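Cytochrome CH (Methylobacterium extorquens, PDB 1QN2) probably carries single electrons on a covalently attached heme c, most likely toward a terminal oxidase. Local coordinates at residues S53-D58 with K70-G75; Q64-P69 with D91-L96. One frame throughout, in Å; residues are numbered along the deposited sequence.

Interaction 1 of 2, residues S53-D58 with K70-G75; sequences SGLTWD and KKKVPG. With HEC (heme c), chain D.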
loop_
_atom_site.group_PDB
_atom_site.type_symbol
_atom_site.label_atom_id
_atom_site.label_comp_id
_atom_site.label_asym_id
_atom_site.label_seq_id
_atom_site.Cartn_x
_atom_site.Cartn_y
_atom_site.Cartn_z
ATOM N N SER A 53 -0.560 -4.403 -13.793
ATOM C CA SER A 53 -1.892 -4.019 -13.364
ATOM C C SER A 53 -2.352 -2.718 -14.011
ATOM O O SER A 53 -3.540 -2.548 -14.253
ATOM C CB SER A 53 -1.925 -3.858 -11.831
ATOM O OG SER A 53 -1.167 -2.695 -11.478
ATOM N N GLY A 54 -1.425 -1.805 -14.280
ATOM C CA GLY A 54 -1.789 -0.532 -14.879
ATOM C C GLY A 54 -2.533 0.362 -13.906
ATOM O O GLY A 54 -3.102 1.386 -14.286
ATOM N N LEU A 55 -2.553 -0.002 -12.627
ATOM C CA LEU A 55 -3.277 0.763 -11.627
ATOM C C LEU A 55 -2.524 2.025 -11.187
ATOM O O LEU A 55 -1.306 2.138 -11.265
ATOM C CB LEU A 55 -3.470 -0.113 -10.359
ATOM C CG LEU A 55 -4.418 -1.300 -10.423
ATOM C CD1 LEU A 55 -4.424 -2.076 -9.123
ATOM C CD2 LEU A 55 -5.828 -0.938 -10.841
ATOM N N THR A 56 -3.329 2.982 -10.735
ATOM C CA THR A 56 -2.849 4.247 -10.170
ATOM C C THR A 56 -3.286 4.253 -8.687
ATOM O O THR A 56 -4.475 4.057 -8.424
ATOM C CB THR A 56 -3.444 5.479 -10.851
ATOM O OG1 THR A 56 -2.790 5.710 -12.107
ATOM C CG2 THR A 56 -3.231 6.715 -9.966
ATOM N N TRP A 57 -2.344 4.431 -7.773
ATOM C CA TRP A 57 -2.672 4.409 -6.375
ATOM C C TRP A 57 -3.511 5.552 -5.884
ATOM O O TRP A 57 -3.090 6.302 -4.994
ATOM C CB TRP A 57 -1.468 4.151 -5.491
ATOM C CG TRP A 57 -0.932 2.756 -5.619
ATOM C CD1 TRP A 57 0.365 2.387 -5.799
ATOM C CD2 TRP A 57 -1.699 1.543 -5.598
ATOM N NE1 TRP A 57 0.462 1.014 -5.852
ATOM C CE2 TRP A 57 -0.793 0.474 -5.769
ATOM C CE3 TRP A 57 -3.050 1.256 -5.416
ATOM C CZ2 TRP A 57 -1.199 -0.859 -5.753
ATOM C CZ3 TRP A 57 -3.463 -0.065 -5.444
ATOM C CH2 TRP A 57 -2.539 -1.103 -5.607
ATOM N N ASP A 58 -4.713 5.724 -6.431
ATOM C CA ASP A 58 -5.567 6.821 -5.921
ATOM C C ASP A 58 -6.253 6.299 -4.648
ATOM O O ASP A 58 -5.979 5.140 -4.298
ATOM C CB ASP A 58 -6.584 7.242 -6.953
ATOM C CG ASP A 58 -7.560 6.201 -7.423
ATOM O OD1 ASP A 58 -7.591 5.051 -6.934
ATOM O OD2 ASP A 58 -8.354 6.524 -8.337
ATOM N N LYS A 70 -4.726 -9.731 -2.662
ATOM C CA LYS A 70 -4.824 -10.751 -3.693
ATOM C C LYS A 70 -6.080 -10.692 -4.509
ATOM O O LYS A 70 -6.102 -11.147 -5.663
ATOM C CB LYS A 70 -4.551 -12.141 -3.144
ATOM C CG LYS A 70 -5.672 -12.657 -2.241
ATOM C CD LYS A 70 -5.224 -13.923 -1.524
ATOM C CE LYS A 70 -6.356 -14.522 -0.706
ATOM N NZ LYS A 70 -5.854 -15.482 0.316
ATOM N N LYS A 71 -7.172 -10.140 -3.981
ATOM C CA LYS A 71 -8.384 -10.086 -4.817
ATOM C C LYS A 71 -8.291 -8.908 -5.780
ATOM O O LYS A 71 -8.844 -8.927 -6.873
ATOM C CB LYS A 71 -9.618 -9.947 -3.927
ATOM C CG LYS A 71 -10.876 -9.522 -4.666
ATOM C CD LYS A 71 -11.886 -8.932 -3.694
ATOM C CE LYS A 71 -13.147 -8.474 -4.405
ATOM N NZ LYS A 71 -14.381 -8.920 -3.702
ATOM N N LYS A 72 -7.575 -7.869 -5.359
ATOM C CA LYS A 72 -7.415 -6.671 -6.199
ATOM C C LYS A 72 -6.392 -6.943 -7.299
ATOM O O LYS A 72 -6.519 -6.518 -8.446
ATOM C CB LYS A 72 -6.878 -5.527 -5.302
ATOM C CG LYS A 72 -6.643 -4.225 -6.067
ATOM C CD LYS A 72 -7.936 -3.802 -6.758
ATOM C CE LYS A 72 -7.773 -2.392 -7.316
ATOM N NZ LYS A 72 -9.042 -1.955 -7.961
ATOM N N VAL A 73 -5.346 -7.662 -6.913
ATOM C CA VAL A 73 -4.291 -7.983 -7.879
ATOM C C VAL A 73 -3.878 -9.443 -7.734
ATOM O O VAL A 73 -2.877 -9.780 -7.106
ATOM C CB VAL A 73 -3.055 -7.084 -7.681
ATOM C CG1 VAL A 73 -1.975 -7.512 -8.700
ATOM C CG2 VAL A 73 -3.426 -5.611 -7.973
ATOM N N PRO A 74 -4.690 -10.328 -8.334
ATOM C CA PRO A 74 -4.335 -11.751 -8.226
ATOM C C PRO A 74 -2.895 -11.971 -8.677
ATOM O O PRO A 74 -2.478 -11.505 -9.735
ATOM C CB PRO A 74 -5.312 -12.427 -9.192
ATOM C CG PRO A 74 -6.502 -11.503 -9.178
ATOM C CD PRO A 74 -5.880 -10.093 -9.158
ATOM N N GLY A 75 -2.148 -12.679 -7.837
ATOM C CA GLY A 75 -0.765 -12.958 -8.132
ATOM C C GLY A 75 0.231 -12.002 -7.509
ATOM O O GLY A 75 1.436 -12.161 -7.722
HETATM FE FE HEC D . 2.680 -4.078 1.187
HETATM C CHA HEC D . 3.329 -3.656 -2.154
HETATM C CHB HEC D . 0.996 -1.075 1.237
HETATM C CHC HEC D . 1.444 -4.819 4.329
HETATM C CHD HEC D . 4.769 -6.715 1.334
HETATM N NA HEC D . 2.260 -2.596 -0.213
HETATM C C1A HEC D . 2.596 -2.643 -1.550
HETATM C C2A HEC D . 2.063 -1.525 -2.123
HETATM C C3A HEC D . 1.410 -0.797 -1.179
HETATM C C4A HEC D . 1.529 -1.467 0.019
HETATM C CMA HEC D . 0.720 0.512 -1.547
HETATM C CAA HEC D . 2.177 -1.126 -3.575
HETATM C CBA HEC D . 3.397 -0.220 -3.744
HETATM C CGA HEC D . 3.766 0.089 -5.190
HETATM O O1A HEC D . 2.950 -0.061 -6.134
HETATM O O2A HEC D . 4.730 0.881 -5.379
HETATM N NB HEC D . 1.477 -3.100 2.574
HETATM C C1B HEC D . 0.936 -1.857 2.374
HETATM C C2B HEC D . 0.416 -1.459 3.584
HETATM C C3B HEC D . 0.439 -2.534 4.441
HETATM C C4B HEC D . 1.171 -3.544 3.826
HETATM C CMB HEC D . -0.299 -0.173 3.967
HETATM C CAB HEC D . -0.189 -2.557 5.689
HETATM C CBB HEC D . -1.582 -2.564 5.801
HETATM N NC HEC D . 3.019 -5.556 2.590
HETATM C C1C HEC D . 2.460 -5.632 3.836
HETATM C C2C HEC D . 3.113 -6.658 4.483
HETATM C C3C HEC D . 4.075 -7.183 3.658
HETATM C C4C HEC D . 3.990 -6.505 2.461
HETATM C CMC HEC D . 3.008 -7.243 5.881
HETATM C CAC HEC D . 4.951 -8.224 3.979
HETATM C CBC HEC D . 4.532 -9.454 4.495
HETATM N ND HEC D . 3.877 -5.022 -0.203
HETATM C C1D HEC D . 4.602 -6.127 0.098
HETATM C C2D HEC D . 5.162 -6.556 -1.089
HETATM C C3D HEC D . 4.778 -5.689 -2.060
HETATM C C4D HEC D . 3.950 -4.729 -1.532
HETATM C CMD HEC D . 6.067 -7.726 -1.425
HETATM C CAD HEC D . 5.117 -5.798 -3.534
HETATM C CBD HEC D . 3.868 -6.511 -4.088
HETATM C CGD HEC D . 4.063 -7.039 -5.506
HETATM O O1D HEC D . 3.134 -7.754 -5.973
HETATM O O2D HEC D . 5.041 -6.719 -6.216
#
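Leu55 meets Lys72 and Val73 through a single methyl, CD1, and its side chain can be traced outward to that point. CB leaves the backbone toward residues 70-75, and CG lies anti to the carbonyl carbon (chi1 -70°). At the tip CD1 sits 3.8 Å from Lys72 CE and, equally, 3.8 Å from Val73 CG2. The leucine and valine side chains are antiparallel and overlap at their ends. Lys72 arrives with its chain bent at chi2 (56°), which brings CE, its last methylene, against the leucine methyl while NZ goes on to Asp61 in a salt bridge and to Gln64 in a hydrogen bond. Behind Leu55, its backbone N donates to Ser53 OG at 3.2 Å in a nearly straight bond (172°), an ST turn just after helix 48-53; the same OG also hydrogen-bonds to Leu50 O in that helix. Trp57, farther along the loop, donates from NE1 to heme O1A at 2.7 Å, the acceptor lying in the indole plane at the ring edge. No hydrogen bond joins the two segments. Cohesion between them is therefore apolar, with the lysine contributing its CE methylene here and its charge to helix 59-67, while the indole N-H satisfies one heme propionate oxygen.

Interaction 2 of 2, residues Q64-P69 with D91-L96; sequences QWLADP and DIIAYL. With HEC (heme c), chain D.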
loop_
_atom_site.group_PDB
_atom_site.type_symbol
_atom_site.label_atom_id
_atom_site.label_comp_id
_atom_site.label_asym_id
_atom_site.label_seq_id
_atom_site.Cartn_x
_atom_site.Cartn_y
_atom_site.Cartn_z
ATOM N N GLN A 64 -9.362 -0.581 -2.041
ATOM C CA GLN A 64 -9.592 -1.989 -2.387
ATOM C C GLN A 64 -8.372 -2.840 -2.109
ATOM O O GLN A 64 -8.479 -3.926 -1.543
ATOM C CB GLN A 64 -10.044 -2.102 -3.841
ATOM C CG GLN A 64 -11.322 -1.267 -4.050
ATOM C CD GLN A 64 -11.815 -1.307 -5.479
ATOM O OE1 GLN A 64 -11.178 -1.881 -6.361
ATOM N NE2 GLN A 64 -12.966 -0.688 -5.719
ATOM N N TRP A 65 -7.202 -2.345 -2.490
ATOM C CA TRP A 65 -5.929 -3.018 -2.299
ATOM C C TRP A 65 -5.661 -3.371 -0.853
ATOM O O TRP A 65 -5.238 -4.487 -0.527
ATOM C CB TRP A 65 -4.795 -2.159 -2.858
ATOM C CG TRP A 65 -3.400 -2.570 -2.554
ATOM C CD1 TRP A 65 -2.489 -1.917 -1.761
ATOM C CD2 TRP A 65 -2.712 -3.694 -3.112
ATOM N NE1 TRP A 65 -1.285 -2.588 -1.782
ATOM C CE2 TRP A 65 -1.401 -3.684 -2.598
ATOM C CE3 TRP A 65 -3.088 -4.710 -4.003
ATOM C CZ2 TRP A 65 -0.466 -4.659 -2.938
ATOM C CZ3 TRP A 65 -2.156 -5.673 -4.338
ATOM C CH2 TRP A 65 -0.862 -5.641 -3.809
ATOM N N LEU A 66 -5.885 -2.436 0.074
ATOM C CA LEU A 66 -5.631 -2.755 1.477
ATOM C C LEU A 66 -6.680 -3.679 2.054
ATOM O O LEU A 66 -6.386 -4.463 2.968
ATOM C CB LEU A 66 -5.496 -1.477 2.305
ATOM C CG LEU A 66 -4.348 -0.537 1.921
ATOM C CD1 LEU A 66 -4.137 0.567 2.970
ATOM C CD2 LEU A 66 -3.034 -1.303 1.763
ATOM N N ALA A 67 -7.923 -3.640 1.567
ATOM C CA ALA A 67 -8.944 -4.531 2.129
ATOM C C ALA A 67 -8.658 -5.990 1.788
ATOM O O ALA A 67 -8.936 -6.900 2.575
ATOM C CB ALA A 67 -10.321 -4.132 1.609
ATOM N N ASP A 68 -8.097 -6.225 0.610
ATOM C CA ASP A 68 -7.778 -7.604 0.173
ATOM C C ASP A 68 -6.854 -7.512 -1.055
ATOM O O ASP A 68 -7.339 -7.416 -2.176
ATOM C CB ASP A 68 -9.104 -8.263 -0.280
ATOM C CG ASP A 68 -8.998 -9.766 -0.369
ATOM O OD1 ASP A 68 -7.875 -10.276 -0.547
ATOM O OD2 ASP A 68 -10.040 -10.449 -0.259
ATOM N N PRO A 69 -5.544 -7.527 -0.807
ATOM C CA PRO A 69 -4.524 -7.428 -1.833
ATOM C C PRO A 69 -4.649 -8.437 -2.956
ATOM O O PRO A 69 -4.670 -8.051 -4.132
ATOM C CB PRO A 69 -3.212 -7.601 -1.082
ATOM C CG PRO A 69 -3.516 -7.535 0.360
ATOM C CD PRO A 69 -4.991 -7.538 0.560
ATOM N N ASP A 91 -7.870 5.539 7.542
ATOM C CA ASP A 91 -6.865 6.121 8.454
ATOM C C ASP A 91 -5.466 5.865 7.917
ATOM O O ASP A 91 -4.603 6.741 7.871
ATOM C CB ASP A 91 -7.022 5.522 9.850
ATOM C CG ASP A 91 -8.285 6.040 10.532
ATOM O OD1 ASP A 91 -8.824 7.050 10.049
ATOM O OD2 ASP A 91 -8.717 5.438 11.531
ATOM N N ILE A 92 -5.244 4.623 7.486
ATOM C CA ILE A 92 -3.930 4.284 6.933
ATOM C C ILE A 92 -3.628 5.150 5.722
ATOM O O ILE A 92 -2.519 5.661 5.546
ATOM C CB ILE A 92 -3.872 2.792 6.556
ATOM C CG1 ILE A 92 -3.893 1.936 7.819
ATOM C CG2 ILE A 92 -2.652 2.494 5.705
ATOM C CD1 ILE A 92 -3.836 0.451 7.691
ATOM N N ILE A 93 -4.624 5.350 4.857
ATOM C CA ILE A 93 -4.395 6.182 3.676
ATOM C C ILE A 93 -4.095 7.618 4.065
ATOM O O ILE A 93 -3.282 8.322 3.455
ATOM C CB ILE A 93 -5.573 6.116 2.695
ATOM C CG1 ILE A 93 -5.707 4.681 2.137
ATOM C CG2 ILE A 93 -5.381 7.092 1.549
ATOM C CD1 ILE A 93 -7.077 4.356 1.583
ATOM N N ALA A 94 -4.746 8.107 5.118
ATOM C CA ALA A 94 -4.444 9.513 5.525
ATOM C C ALA A 94 -2.979 9.575 5.963
ATOM O O ALA A 94 -2.232 10.528 5.744
ATOM C CB ALA A 94 -5.344 9.827 6.730
ATOM N N TYR A 95 -2.549 8.493 6.610
ATOM C CA TYR A 95 -1.167 8.436 7.083
ATOM C C TYR A 95 -0.179 8.418 5.938
ATOM O O TYR A 95 0.824 9.136 5.964
ATOM C CB TYR A 95 -0.976 7.247 8.015
ATOM C CG TYR A 95 0.463 7.001 8.402
ATOM C CD1 TYR A 95 1.184 8.003 9.048
ATOM C CD2 TYR A 95 1.101 5.802 8.113
ATOM C CE1 TYR A 95 2.503 7.798 9.394
ATOM C CE2 TYR A 95 2.420 5.578 8.483
ATOM C CZ TYR A 95 3.113 6.596 9.116
ATOM O OH TYR A 95 4.435 6.452 9.476
ATOM N N LEU A 96 -0.450 7.607 4.913
ATOM C CA LEU A 96 0.407 7.488 3.750
ATOM C C LEU A 96 0.583 8.812 3.027
ATOM O O LEU A 96 1.652 9.120 2.502
ATOM C CB LEU A 96 -0.158 6.441 2.773
ATOM C CG LEU A 96 -0.182 4.984 3.226
ATOM C CD1 LEU A 96 -0.726 4.103 2.083
ATOM C CD2 LEU A 96 1.215 4.527 3.607
HETATM FE FE HEC D . 2.680 -4.078 1.187
HETATM C CHA HEC D . 3.329 -3.656 -2.154
HETATM C CHB HEC D . 0.996 -1.075 1.237
HETATM C CHC HEC D . 1.444 -4.819 4.329
HETATM C CHD HEC D . 4.769 -6.715 1.334
HETATM N NA HEC D . 2.260 -2.596 -0.213
HETATM C C1A HEC D . 2.596 -2.643 -1.550
HETATM C C2A HEC D . 2.063 -1.525 -2.123
HETATM C C3A HEC D . 1.410 -0.797 -1.179
HETATM C C4A HEC D . 1.529 -1.467 0.019
HETATM C CMA HEC D . 0.720 0.512 -1.547
HETATM C CAA HEC D . 2.177 -1.126 -3.575
HETATM C CBA HEC D . 3.397 -0.220 -3.744
HETATM C CGA HEC D . 3.766 0.089 -5.190
HETATM O O1A HEC D . 2.950 -0.061 -6.134
HETATM O O2A HEC D . 4.730 0.881 -5.379
HETATM N NB HEC D . 1.477 -3.100 2.574
HETATM C C1B HEC D . 0.936 -1.857 2.374
HETATM C C2B HEC D . 0.416 -1.459 3.584
HETATM C C3B HEC D . 0.439 -2.534 4.441
HETATM C C4B HEC D . 1.171 -3.544 3.826
HETATM C CMB HEC D . -0.299 -0.173 3.967
HETATM C CAB HEC D . -0.189 -2.557 5.689
HETATM C CBB HEC D . -1.582 -2.564 5.801
HETATM N NC HEC D . 3.019 -5.556 2.590
HETATM C C1C HEC D . 2.460 -5.632 3.836
HETATM C C2C HEC D . 3.113 -6.658 4.483
HETATM C C3C HEC D . 4.075 -7.183 3.658
HETATM C C4C HEC D . 3.990 -6.505 2.461
HETATM C CMC HEC D . 3.008 -7.243 5.881
HETATM C CAC HEC D . 4.951 -8.224 3.979
HETATM C CBC HEC D . 4.532 -9.454 4.495
HETATM N ND HEC D . 3.877 -5.022 -0.203
HETATM C C1D HEC D . 4.602 -6.127 0.098
HETATM C C2D HEC D . 5.162 -6.556 -1.089
HETATM C C3D HEC D . 4.778 -5.689 -2.060
HETATM C C4D HEC D . 3.950 -4.729 -1.532
HETATM C CMD HEC D . 6.067 -7.726 -1.425
HETATM C CAD HEC D . 5.117 -5.798 -3.534
HETATM C CBD HEC D . 3.868 -6.511 -4.088
HETATM C CGD HEC D . 4.063 -7.039 -5.506
HETATM O O1D HEC D . 3.134 -7.754 -5.973
HETATM O O2D HEC D . 5.041 -6.719 -6.216
#
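Leu66 and Ile92 touch methyl to methyl, CD1 to CG2 at 3.7 Å, with the two side chains crossing at a slant. The same CD1 has a looser neighbour in Ile93, whose CG1 lies 4.5 Å away. Both branches of Leu66 also reach the heme: CD2 comes within 3.7 Å of the porphyrin methyl CMB, and Ile92 CG2 approaches that methyl at 4.0 Å. Side chains from two helices thus converge on CMB. In Ile92, CG2 is anti to the backbone N, while CG1, at chi1 -69°, is anti to the carbonyl carbon. One residue before Leu66, Trp65 turns the NE1 edge of its indole to the porphyrin face, NE1 lying 3.3 Å from heme C3A, and heme NA lies in the indole plane. This is the buried heme crevice of a class I cytochrome c, where helix 59-67 and the C-terminal helix 86-98 both line the cofactor. Farther out, Pro69 CB sits 3.9 Å above one face of the Trp65 indole, offset toward the rim, and the Trp57 ring meets Trp65 with planes at about 40°. Ile92 is backed by Ala10 of helix 4-10, bringing the N-terminal helix against the C-terminal one. Within helix 86-98, the bond from Leu96 N to Ile92 O, 2.9 Å long, holds the turn that carries the isoleucine.

The centres of interactions 1 and 2 lie 12 Å apart, and both reach the same heme. Their segments alternate along the chain: 53-58, 64-69, 70-75, then 91-96. Helix 59-67 leads almost directly into helix 69-72, so one continuous run supplies a segment to each contact. The two contacts also pack directly on each other, with Val73 CB 3.7 Å from Trp65 CZ3 and Lys72 CG 4.0 Å from Trp65 CA. Interaction 1 lies on the propionate side, partly buried, whereas interaction 2 is nearer the centre of the chain. Together they tie the loop after helix 48-53 and the C-terminal helix to one heme-lining region.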